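Local coordinates for protein adenylate cyclase (PDB 6YP4) that acts predominantly as a triphosphatase, although it was first put forward as an adenylyl cyclase, and binds a non-hydrolysable GTP analogue with magnesium, at residues A[3-8]-A[175-180]; A[35-40]-A[92-97]; A[53-56]-A[61-64]. All coordinates share one frame; numbering follows the deposited sequence.

Overall arrangement
All three contacts reach the same curled antiparallel sheet, which forms the tunnel of the CYTH fold. Contacts 2 and 3 are neighbours, their centres about 12 Å apart. Leu35 O of contact 2 lies 2.8 Å from Ile53 N of contact 3, a probable hydrogen bond between adjacent strands, and Ile53 CD1 packs against Phe37 and Val94. Contact 1 lies across the centre of the chain, its centre about 33 Å from that of contact 2 and about 26 Å from that of contact 3. The nucleotide analogue bridges that gap: Arg54 of contact 3 bonds its beta phosphate and Lys6 of contact 1, weakly, its terminal phosphate, whereas the side chain of Leu35 in contact 2 stays about 13 Å from it.

Contact 1: A[3-8]-A[175-180]; sequences IEIKLR and GLLEGF. With GCP (phosphomethylphosphonic acid guanylate ester), chain B; EDO (1,2-ethanediol), chain H.
Ile5 and Leu7 of strand 2-9 meet Leu177 of helix 170-183 through their methyl groups, while Glu4 and Lys6, which alternate with them, turn to the nucleotide on the other side. Glu4 sends its carboxylate to the ribose, with Glu4 OE2 2.9 Å from GCP O3'; this weak bond is doubtful, because the side chain has a second conformer and the hydroxyl proton another acceptor within reach. Ile5 turns toward the helix with CG2 anti to its backbone N (CG1 at chi1 -54°), and this methyl rests lightly on Leu177 CD2 at 4.2 Å; Pro170 and Lys174 add to the packing around it. Lys6 points away from the helix, its chain extended beyond CG, and brings NZ within 3.0 Å of GCP O1G on the terminal phosphate, a weak hydrogen bond. Leu7 makes the closer apolar touch, its CD1 lying 3.7 Å from Leu177 CG and equally near CD2, the two side chains lying alongside and running opposite ways. With CG anti to the backbone N (chi1 -171°), Leu177 extends CD2 to both strand residues. At Arg8 an ethanediol, most likely a component of the crystallisation medium, lays its O1 over one guanidinium face, 3.5 Å above the plane, while EDO O2 donates to Arg8 O at 3.1 Å. Arg8 NH1 also bonds Leu205 O, and a methionine here would probably leave that carbonyl without its donor and the ethanediol without a flat group to lie over. Apolar residues facing an outer helix and charged ones facing the tunnel, here Glu4 and Lys6 of the ExExK signature begun by Glu2, characterise the first strand of CYTH triphosphate tunnel enzymes.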
# COMPACT_ATOMS: atom_id res chain seq x y z
N ILE A 3 -4.23 13.53 -1.74
CA ILE A 3 -4.78 14.21 -0.57
C ILE A 3 -4.48 13.39 0.68
O ILE A 3 -4.82 12.21 0.75
CB ILE A 3 -6.30 14.43 -0.71
CG1 ILE A 3 -6.59 15.26 -1.97
CG2 ILE A 3 -6.84 15.12 0.53
CD1 ILE A 3 -7.96 15.91 -1.98
N GLU A 4 -3.85 14.03 1.67
CA GLU A 4 -3.52 13.38 2.93
C GLU A 4 -3.83 14.30 4.10
O GLU A 4 -3.76 15.53 3.99
CB GLU A 4 -2.04 12.94 3.00
CG GLU A 4 -1.80 11.49 2.59
CD GLU A 4 -0.52 10.88 3.13
OE1 GLU A 4 0.57 11.30 2.67
OE2 GLU A 4 -0.59 9.98 3.99
N ILE A 5 -4.21 13.69 5.20
CA ILE A 5 -4.28 14.36 6.49
C ILE A 5 -2.90 14.23 7.12
O ILE A 5 -2.26 13.17 7.00
CB ILE A 5 -5.37 13.73 7.38
CG1 ILE A 5 -6.72 13.72 6.66
CG2 ILE A 5 -5.47 14.44 8.72
CD1 ILE A 5 -7.17 15.06 6.21
N LYS A 6 -2.39 15.29 7.75
CA LYS A 6 -1.04 15.25 8.32
C LYS A 6 -1.04 15.96 9.67
O LYS A 6 -1.20 17.18 9.73
CB LYS A 6 -0.02 15.87 7.36
CG LYS A 6 0.21 15.06 6.09
CD LYS A 6 1.36 15.61 5.26
CE LYS A 6 1.61 14.76 4.03
NZ LYS A 6 2.75 15.30 3.25
N LEU A 7 -0.87 15.19 10.74
CA LEU A 7 -0.84 15.70 12.10
C LEU A 7 0.53 15.43 12.72
O LEU A 7 1.13 14.38 12.47
CB LEU A 7 -1.91 15.04 12.96
CG LEU A 7 -3.30 14.89 12.34
CD1 LEU A 7 -4.16 14.00 13.21
CD2 LEU A 7 -3.96 16.25 12.16
N ARG A 8 1.04 16.37 13.51
CA ARG A 8 2.35 16.21 14.13
C ARG A 8 2.19 15.87 15.61
O ARG A 8 1.38 16.50 16.30
CB ARG A 8 3.18 17.49 13.95
CG ARG A 8 4.58 17.41 14.55
CD ARG A 8 5.36 18.68 14.28
NE ARG A 8 6.68 18.63 14.89
CZ ARG A 8 7.46 19.69 15.08
NH1 ARG A 8 7.05 20.90 14.70
NH2 ARG A 8 8.64 19.54 15.65
N GLY A 175 -11.84 14.72 10.87
CA GLY A 175 -12.67 14.70 12.06
C GLY A 175 -12.58 13.39 12.82
O GLY A 175 -12.41 13.36 14.04
N LEU A 176 -12.70 12.27 12.10
CA LEU A 176 -12.50 10.96 12.71
C LEU A 176 -11.14 10.86 13.41
O LEU A 176 -11.05 10.40 14.55
CB LEU A 176 -12.60 9.88 11.63
CG LEU A 176 -13.97 9.65 10.99
CD1 LEU A 176 -13.89 8.56 9.96
CD2 LEU A 176 -15.03 9.30 12.01
N LEU A 177 -10.07 11.25 12.72
CA LEU A 177 -8.73 11.07 13.26
C LEU A 177 -8.51 11.97 14.47
O LEU A 177 -7.99 11.53 15.51
CB LEU A 177 -7.68 11.34 12.17
CG LEU A 177 -6.21 11.01 12.47
CD1 LEU A 177 -6.05 9.65 13.14
CD2 LEU A 177 -5.34 11.09 11.22
N GLU A 178 -8.91 13.24 14.38
CA GLU A 178 -8.81 14.12 15.54
C GLU A 178 -9.61 13.58 16.71
O GLU A 178 -9.15 13.61 17.86
CB GLU A 178 -9.25 15.54 15.17
CG GLU A 178 -8.39 16.23 14.11
CD GLU A 178 -8.55 17.75 14.11
OE1 GLU A 178 -9.03 18.30 13.10
OE2 GLU A 178 -8.17 18.37 15.12
N GLY A 179 -10.83 13.09 16.45
CA GLY A 179 -11.66 12.55 17.53
C GLY A 179 -11.01 11.37 18.24
O GLY A 179 -11.16 11.22 19.45
N PHE A 180 -10.29 10.53 17.50
CA PHE A 180 -9.62 9.37 18.11
C PHE A 180 -8.43 9.81 18.94
O PHE A 180 -8.19 9.27 20.03
CB PHE A 180 -9.20 8.39 17.01
CG PHE A 180 -8.35 7.23 17.47
CD1 PHE A 180 -8.94 6.04 17.89
CD2 PHE A 180 -6.96 7.30 17.41
CE1 PHE A 180 -8.15 4.94 18.28
CE2 PHE A 180 -6.16 6.21 17.80
CZ PHE A 180 -6.76 5.03 18.23
PG GCP B . 4.92 12.23 3.45
O1G GCP B . 4.15 12.98 4.49
O2G GCP B . 6.08 11.49 4.09
O3G GCP B . 5.43 13.18 2.40
C3B GCP B . 3.80 11.01 2.69
PB GCP B . 4.72 10.12 1.35
O1B GCP B . 5.61 11.04 0.56
O2B GCP B . 5.47 8.94 1.91
O3A GCP B . 3.55 9.56 0.33
PA GCP B . 3.94 8.44 -0.80
O1A GCP B . 3.23 8.86 -2.08
O2A GCP B . 5.44 8.49 -1.00
O5' GCP B . 3.49 6.90 -0.28
C5' GCP B . 2.66 6.79 0.87
C4' GCP B . 1.21 7.36 0.58
O4' GCP B . 0.59 6.91 -0.78
C3' GCP B . 0.40 6.92 1.48
O3' GCP B . -0.47 7.99 1.93
C2' GCP B . -0.43 5.63 0.81
O2' GCP B . -1.85 5.61 1.20
C1' GCP B . -0.28 5.65 -0.46
N9 GCP B . 0.42 4.38 -0.92
C8 GCP B . 1.74 4.37 -1.11
N7 GCP B . 2.11 3.14 -1.51
C5 GCP B . 1.00 2.38 -1.56
C6 GCP B . 0.79 1.05 -1.91
O6 GCP B . 1.71 0.37 -2.24
N1 GCP B . -0.44 0.53 -1.89
C2 GCP B . -1.49 1.31 -1.52
N2 GCP B . -2.79 0.64 -1.52
N3 GCP B . -1.29 2.61 -1.17
C4 GCP B . -0.04 3.15 -1.20
C1 EDO H . 4.00 20.60 17.74
O1 EDO H . 5.26 19.93 17.92
C2 EDO H . 3.00 19.63 17.15
O2 EDO H . 2.69 18.60 18.10

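Contact 2: A[35-40]-A[92-97]; sequences LFFDTA and QEVTAN
Leu35 and Phe37, alternate residues of strand 26-39, receive Val94 and Thr95 of helix 88-96, which packs on the outer wall of the CYTH tunnel. The axes of 35-39 and 92-96 pass 10.4 Å apart at 55°, and the contact is made mainly by side chains. The tightest touch is Leu35 CD2 on Thr95 CG2 at 3.5 Å, the two side chains running nearly perpendicular. It nevertheless lies on the more open side, since both residues are partly exposed. Deeper in, the fit between the segments is looser but fully buried: Val94 CG1 sits over one face of the Phe37 ring, offset toward its rim and 4.1 Å from CE1. Other parts of the fold fill in here, Met101 touching both Phe37 and Val94, and Ile53 reaching them from the adjacent strand. Thr95 OG1 is placed anti to its own carbonyl carbon (chi1 -55°), from where it bonds back to Gly91 O one helical turn earlier. Toward Phe37 the same oxygen makes only a van der Waals contact: Thr95 OG1 lies in the plane of the Phe37 ring at its edge, 3.9 Å from CZ.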
# COMPACT_ATOMS: atom_id res chain seq x y z
N LEU A 35 16.45 9.88 -0.42
CA LEU A 35 17.46 10.74 -1.01
C LEU A 35 16.86 11.62 -2.10
O LEU A 35 15.90 11.22 -2.78
CB LEU A 35 18.62 9.93 -1.59
CG LEU A 35 19.58 9.38 -0.55
CD1 LEU A 35 19.00 8.18 0.18
CD2 LEU A 35 20.87 9.00 -1.23
N PHE A 36 17.42 12.81 -2.29
CA PHE A 36 16.85 13.82 -3.17
C PHE A 36 17.89 14.36 -4.15
O PHE A 36 19.09 14.38 -3.86
CB PHE A 36 16.23 14.98 -2.37
CG PHE A 36 15.14 14.54 -1.44
CD1 PHE A 36 15.44 14.11 -0.16
CD2 PHE A 36 13.81 14.56 -1.85
CE1 PHE A 36 14.45 13.69 0.70
CE2 PHE A 36 12.82 14.13 -1.00
CZ PHE A 36 13.14 13.71 0.28
N PHE A 37 17.40 14.82 -5.30
CA PHE A 37 18.23 15.18 -6.44
C PHE A 37 17.66 16.41 -7.14
O PHE A 37 16.45 16.64 -7.11
CB PHE A 37 18.33 14.01 -7.44
CG PHE A 37 18.82 12.75 -6.83
CD1 PHE A 37 20.17 12.43 -6.88
CD2 PHE A 37 17.94 11.89 -6.17
CE1 PHE A 37 20.64 11.27 -6.31
CE2 PHE A 37 18.40 10.72 -5.59
CZ PHE A 37 19.75 10.41 -5.66
N ASP A 38 18.54 17.18 -7.77
CA ASP A 38 18.17 18.41 -8.48
C ASP A 38 19.38 18.81 -9.32
O ASP A 38 20.46 18.23 -9.20
CB ASP A 38 17.78 19.53 -7.51
CG ASP A 38 16.92 20.60 -8.15
OD1 ASP A 38 16.90 20.68 -9.40
OD2 ASP A 38 16.26 21.39 -7.41
N THR A 39 19.17 19.79 -10.20
CA THR A 39 20.30 20.40 -10.89
C THR A 39 21.14 21.21 -9.92
O THR A 39 20.70 21.59 -8.83
CB THR A 39 19.84 21.34 -12.01
OG1 THR A 39 19.04 22.39 -11.44
CG2 THR A 39 19.05 20.58 -13.07
N ALA A 40 22.38 21.47 -10.32
CA ALA A 40 23.25 22.32 -9.52
C ALA A 40 22.63 23.69 -9.29
O ALA A 40 22.71 24.24 -8.18
CB ALA A 40 24.62 22.44 -10.19
N GLN A 92 20.67 2.90 -6.65
CA GLN A 92 21.99 3.08 -6.05
C GLN A 92 23.00 3.61 -7.05
O GLN A 92 23.87 4.42 -6.69
CB GLN A 92 22.49 1.76 -5.44
CG GLN A 92 21.72 1.29 -4.18
CD GLN A 92 22.01 2.15 -2.96
OE1 GLN A 92 22.88 3.00 -2.98
NE2 GLN A 92 21.30 1.89 -1.87
N GLU A 93 22.94 3.16 -8.31
CA GLU A 93 23.84 3.69 -9.34
C GLU A 93 23.59 5.17 -9.57
O GLU A 93 24.53 5.94 -9.80
CB GLU A 93 23.66 2.95 -10.68
CG GLU A 93 23.74 1.42 -10.65
CD GLU A 93 23.67 0.79 -12.05
OE1 GLU A 93 24.60 0.05 -12.42
OE2 GLU A 93 22.69 1.04 -12.78
N VAL A 94 22.32 5.58 -9.56
CA VAL A 94 21.99 7.00 -9.64
C VAL A 94 22.60 7.75 -8.47
O VAL A 94 23.18 8.83 -8.64
CB VAL A 94 20.47 7.20 -9.69
CG1 VAL A 94 20.15 8.67 -9.50
CG2 VAL A 94 19.92 6.71 -11.02
N THR A 95 22.47 7.20 -7.27
CA THR A 95 23.06 7.85 -6.11
C THR A 95 24.57 8.00 -6.27
O THR A 95 25.13 9.05 -5.95
CB THR A 95 22.71 7.08 -4.84
OG1 THR A 95 21.29 6.93 -4.74
CG2 THR A 95 23.21 7.82 -3.60
N ALA A 96 25.23 6.97 -6.80
CA ALA A 96 26.69 7.00 -6.91
C ALA A 96 27.17 8.00 -7.96
O ALA A 96 28.20 8.66 -7.77
CB ALA A 96 27.21 5.60 -7.22
N ASN A 97 26.46 8.13 -9.07
CA ASN A 97 26.85 9.04 -10.16
C ASN A 97 25.62 9.77 -10.68
O ASN A 97 25.08 9.42 -11.74
CB ASN A 97 27.53 8.29 -11.31
CG ASN A 97 28.76 7.52 -10.87
OD1 ASN A 97 29.80 8.11 -10.57
ND2 ASN A 97 28.66 6.20 -10.86

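Contact 3: A[53-56]-A[61-64]; sequences IRFY and KCVL. With GCP (phosphomethylphosphonic acid guanylate ester), chain B.
Arg54 and Val63 face each other as an antiparallel hydrogen-bonded pair and satisfy each other twice: Arg54 N gives to Val63 O at 2.9 Å, nearly straight at 172°, and Val63 N returns a bond to Arg54 O. Further on, Tyr56 N donates to Lys61 O at 2.9 Å, whereas the buried Lys61 N has no partner in the model. Arg54 bends at its third side-chain torsion (chi3 -66°), so that O2B of the beta phosphate lies in the guanidinium plane, at its edge: NH2 bonds GCP O2B at 3.0 Å, NH1 only weakly. NH1 also gives to Tyr56 OH at 3.2 Å, and NE is taken by Asn34 OD1; all three nitrogens have a partner, which should hold the group's rotation. This is a beta hairpin of the CYTH tunnel, with Arg54 on the face lined by nucleotide-binding residues, among them Arg52. On that face Lys61 lays its chain across the Tyr56 ring, CE 3.5 Å from the centroid in a CH-pi contact and NZ over the same face at 4.5 Å from the centroid, a cation-pi interaction; Val63 CG2 abuts Tyr56 CE1. The opposite face is apolar: Ile53 CG1 meets Leu64 CD1, and Cys62 SG lies 3.4 Å from Ile53 CG2 and 3.7 Å from Phe55 CE1, set obliquely to the ring in a sulfur-aromatic contact.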
# COMPACT_ATOMS: atom_id res chain seq x y z
N ILE A 53 14.50 9.52 -4.43
CA ILE A 53 14.70 8.07 -4.52
C ILE A 53 14.68 7.51 -3.10
O ILE A 53 15.50 7.90 -2.26
CB ILE A 53 16.00 7.72 -5.27
CG1 ILE A 53 15.94 8.21 -6.73
CG2 ILE A 53 16.25 6.20 -5.24
CD1 ILE A 53 17.20 7.89 -7.54
N ARG A 54 13.71 6.65 -2.82
CA ARG A 54 13.53 6.07 -1.49
C ARG A 54 13.95 4.61 -1.48
O ARG A 54 13.49 3.82 -2.32
CB ARG A 54 12.08 6.20 -1.02
CG ARG A 54 11.73 5.32 0.21
CD ARG A 54 10.27 5.49 0.64
NE ARG A 54 9.95 6.83 1.15
CZ ARG A 54 8.71 7.30 1.23
NH1 ARG A 54 7.70 6.55 0.80
NH2 ARG A 54 8.47 8.52 1.71
N PHE A 55 14.79 4.25 -0.52
CA PHE A 55 15.22 2.87 -0.31
C PHE A 55 14.53 2.31 0.92
O PHE A 55 14.49 2.97 1.97
CB PHE A 55 16.74 2.80 -0.15
CG PHE A 55 17.50 3.30 -1.35
CD1 PHE A 55 17.64 2.51 -2.47
CD2 PHE A 55 18.06 4.56 -1.35
CE1 PHE A 55 18.34 2.97 -3.58
CE2 PHE A 55 18.75 5.03 -2.46
CZ PHE A 55 18.90 4.24 -3.57
N TYR A 56 13.97 1.10 0.81
CA TYR A 56 13.32 0.41 1.92
C TYR A 56 14.27 -0.64 2.50
O TYR A 56 14.87 -1.42 1.75
CB TYR A 56 12.00 -0.27 1.50
CG TYR A 56 10.84 0.70 1.24
CD1 TYR A 56 10.74 1.41 0.05
CD2 TYR A 56 9.83 0.89 2.18
CE1 TYR A 56 9.69 2.28 -0.20
CE2 TYR A 56 8.76 1.76 1.93
CZ TYR A 56 8.70 2.44 0.74
OH TYR A 56 7.65 3.32 0.49
N LYS A 61 13.65 -2.64 -1.60
CA LYS A 61 12.68 -2.03 -2.49
C LYS A 61 13.09 -0.58 -2.72
O LYS A 61 13.72 0.04 -1.86
CB LYS A 61 11.27 -2.15 -1.88
CG LYS A 61 10.24 -1.17 -2.39
CD LYS A 61 8.83 -1.61 -2.03
CE LYS A 61 8.41 -1.21 -0.63
NZ LYS A 61 7.04 -1.74 -0.34
N CYS A 62 12.79 -0.05 -3.91
CA CYS A 62 13.19 1.30 -4.30
C CYS A 62 12.05 1.98 -5.04
O CYS A 62 11.44 1.39 -5.94
CB CYS A 62 14.45 1.28 -5.20
SG CYS A 62 15.17 2.94 -5.56
N VAL A 63 11.76 3.23 -4.68
CA VAL A 63 10.67 3.99 -5.29
C VAL A 63 11.17 5.35 -5.75
O VAL A 63 11.77 6.09 -4.96
CB VAL A 63 9.47 4.16 -4.32
CG1 VAL A 63 8.35 4.96 -5.00
CG2 VAL A 63 8.94 2.78 -3.83
N LEU A 64 10.91 5.68 -7.01
CA LEU A 64 11.26 6.99 -7.58
C LEU A 64 10.02 7.86 -7.65
O LEU A 64 8.94 7.38 -8.02
CB LEU A 64 11.86 6.82 -8.98
CG LEU A 64 12.14 8.03 -9.87
CD1 LEU A 64 13.37 8.79 -9.34
CD2 LEU A 64 12.40 7.56 -11.30
PG GCP B . 4.92 12.23 3.45
O1G GCP B . 4.15 12.98 4.49
O2G GCP B . 6.08 11.49 4.09
O3G GCP B . 5.43 13.18 2.40
C3B GCP B . 3.80 11.01 2.69
PB GCP B . 4.72 10.12 1.35
O1B GCP B . 5.61 11.04 0.56
O2B GCP B . 5.47 8.94 1.91
O3A GCP B . 3.55 9.56 0.33
PA GCP B . 3.94 8.44 -0.80
O1A GCP B . 3.23 8.86 -2.08
O2A GCP B . 5.44 8.49 -1.00
O5' GCP B . 3.49 6.90 -0.28
C5' GCP B . 2.66 6.79 0.87
C4' GCP B . 1.21 7.36 0.58
O4' GCP B . 0.59 6.91 -0.78
C3' GCP B . 0.40 6.92 1.48
O3' GCP B . -0.47 7.99 1.93
C2' GCP B . -0.43 5.63 0.81
O2' GCP B . -1.85 5.61 1.20
C1' GCP B . -0.28 5.65 -0.46
N9 GCP B . 0.42 4.38 -0.92
C8 GCP B . 1.74 4.37 -1.11
N7 GCP B . 2.11 3.14 -1.51
C5 GCP B . 1.00 2.38 -1.56
C6 GCP B . 0.79 1.05 -1.91
O6 GCP B . 1.71 0.37 -2.24
N1 GCP B . -0.44 0.53 -1.89
C2 GCP B . -1.49 1.31 -1.52
N2 GCP B . -2.79 0.64 -1.52
N3 GCP B . -1.29 2.61 -1.17
C4 GCP B . -0.04 3.15 -1.20